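Local coordinates for interferon-activable protein 202 (Mus musculus, PDB 4L5R) that binds double-stranded DNA without sequence specificity through its first HIN-200 domain and restrains innate immune signalling by preventing activation of the AIM2 inflammasome, at residues M17-L22 with V42-K47. Residues are numbered along the deposited sequence; the frame is centred on the assembly and turned at random.
Sequences MTVMVL and VATESK. Unlike the reference sequence in segment 42-47: Lys47 (reference Gln).
Met20 and Ala43 form an antiparallel hydrogen-bonded pair where strand 17-30 meets the end of strand 35-43, the two strands of a beta hairpin in an OB fold of the first HIN-200 domain. Met20 N reaches Ala43 O at 2.8 Å, almost straight at 172° and in the carbonyl plane, while Ala43 N returns a more bent bond to Met20 O. Val21 and Val42 follow as a non-hydrogen-bonded pair, their beta-branched side chains suited to extended backbone and facing the barrel interior with Ile68 and Val51. There Val19 CG2 presses on Val42 CB at 3.6 Å. On the other face, the small Ala43 offers CB to Leu22 CD1 (3.9 Å) against helix 101-108, where Ile103 and Ile104 meet them. Strand pairing ends at Ala43, yet Thr44 still lies opposite Val19, and only then does the chain turn away. Thr44 CG2 lies against Val19 CG1 (3.7 Å) and Met17 SD, whereas OG1, at chi1 66° between its own N and carbonyl carbon, accepts from Ser46 N at 3.1 Å, an ST turn. An alanine here would probably open a gap beside Val19 and Met17 and leave Ser46 N without its acceptor. Lys47 N adds a weak bond to Thr44 OG1.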
loop_
_atom_site.group_PDB
_atom_site.type_symbol
_atom_site.label_atom_id
_atom_site.label_comp_id
_atom_site.label_asym_id
_atom_site.label_seq_id
_atom_site.Cartn_x
_atom_site.Cartn_y
_atom_site.Cartn_z
ATOM N N MET A 17 6.601 18.709 0.314
ATOM C CA MET A 17 7.097 17.865 1.388
ATOM C C MET A 17 8.220 16.975 0.866
ATOM O O MET A 17 8.064 16.287 -0.156
ATOM C CB MET A 17 5.979 16.983 1.964
ATOM C CG MET A 17 6.452 16.164 3.154
ATOM S SD MET A 17 5.140 15.236 4.001
ATOM C CE MET A 17 4.601 14.118 2.728
ATOM N N THR A 18 9.341 16.965 1.579
ATOM C CA THR A 18 10.454 16.101 1.199
ATOM C C THR A 18 10.394 14.764 1.941
ATOM O O THR A 18 10.266 14.729 3.163
ATOM C CB THR A 18 11.789 16.788 1.469
ATOM O OG1 THR A 18 11.886 17.946 0.636
ATOM C CG2 THR A 18 12.951 15.863 1.145
ATOM N N VAL A 19 10.483 13.669 1.193
ATOM C CA VAL A 19 10.465 12.327 1.781
ATOM C C VAL A 19 11.636 11.476 1.286
ATOM O O VAL A 19 12.223 11.739 0.228
ATOM C CB VAL A 19 9.146 11.587 1.464
ATOM C CG1 VAL A 19 7.942 12.429 1.890
ATOM C CG2 VAL A 19 9.064 11.215 -0.025
ATOM N N MET A 20 11.967 10.438 2.042
ATOM C CA MET A 20 12.951 9.482 1.577
ATOM C C MET A 20 12.208 8.233 1.130
ATOM O O MET A 20 11.383 7.703 1.863
ATOM C CB MET A 20 13.964 9.124 2.668
ATOM C CG MET A 20 15.049 8.185 2.139
ATOM S SD MET A 20 16.228 7.592 3.365
ATOM C CE MET A 20 15.212 6.514 4.350
ATOM N N VAL A 21 12.487 7.770 -0.077
ATOM C CA VAL A 21 11.825 6.568 -0.559
ATOM C C VAL A 21 12.377 5.320 0.131
ATOM O O VAL A 21 13.593 5.111 0.189
ATOM C CB VAL A 21 11.975 6.424 -2.074
ATOM C CG1 VAL A 21 11.291 5.134 -2.547
ATOM C CG2 VAL A 21 11.397 7.667 -2.775
ATOM N N LEU A 22 11.479 4.497 0.659
ATOM C CA LEU A 22 11.883 3.255 1.302
ATOM C C LEU A 22 11.682 2.062 0.358
ATOM O O LEU A 22 12.611 1.293 0.112
ATOM C CB LEU A 22 11.118 3.044 2.618
ATOM C CG LEU A 22 11.249 4.134 3.686
ATOM C CD1 LEU A 22 10.553 3.739 4.975
ATOM C CD2 LEU A 22 12.713 4.383 3.933
ATOM N N VAL A 42 7.319 5.712 1.925
ATOM C CA VAL A 42 8.301 6.775 2.052
ATOM C C VAL A 42 8.305 7.230 3.504
ATOM O O VAL A 42 7.394 6.893 4.263
ATOM C CB VAL A 42 7.940 7.974 1.173
ATOM C CG1 VAL A 42 7.829 7.540 -0.307
ATOM C CG2 VAL A 42 6.632 8.626 1.658
ATOM N N ALA A 43 9.318 8.005 3.878
ATOM C CA ALA A 43 9.440 8.451 5.256
ATOM C C ALA A 43 9.921 9.895 5.341
ATOM O O ALA A 43 10.729 10.347 4.529
ATOM C CB ALA A 43 10.373 7.530 6.050
ATOM N N THR A 44 9.387 10.616 6.320
ATOM C CA THR A 44 9.923 11.914 6.690
ATOM C C THR A 44 10.651 11.720 8.009
ATOM O O THR A 44 10.794 10.599 8.482
ATOM C CB THR A 44 8.801 12.968 6.856
ATOM O OG1 THR A 44 7.969 12.619 7.966
ATOM C CG2 THR A 44 7.938 13.045 5.580
ATOM N N GLU A 45 11.101 12.805 8.626
ATOM C CA GLU A 45 11.727 12.681 9.934
ATOM C C GLU A 45 10.709 12.285 11.020
ATOM O O GLU A 45 11.081 11.772 12.082
ATOM C CB GLU A 45 12.447 13.999 10.296
ATOM C CG GLU A 45 13.475 13.848 11.392
ATOM C CD GLU A 45 14.411 15.036 11.480
ATOM O OE1 GLU A 45 15.444 14.918 12.169
ATOM O OE2 GLU A 45 14.116 16.080 10.858
ATOM N N SER A 46 9.419 12.495 10.752
ATOM C CA SER A 46 8.401 12.331 11.795
ATOM C C SER A 46 7.432 11.166 11.574
ATOM O O SER A 46 6.717 10.764 12.496
ATOM C CB SER A 46 7.591 13.617 11.954
ATOM O OG SER A 46 7.102 14.059 10.701
ATOM N N LYS A 47 7.399 10.626 10.362
ATOM C CA LYS A 47 6.371 9.642 10.025
ATOM C C LYS A 47 6.812 8.809 8.833
ATOM O O LYS A 47 7.662 9.236 8.050
ATOM C CB LYS A 47 5.083 10.372 9.625
ATOM C CG LYS A 47 4.059 10.603 10.711
ATOM C CD LYS A 47 2.996 11.578 10.208
ATOM C CE LYS A 47 1.695 11.473 10.991
ATOM N NZ LYS A 47 1.894 11.680 12.450
#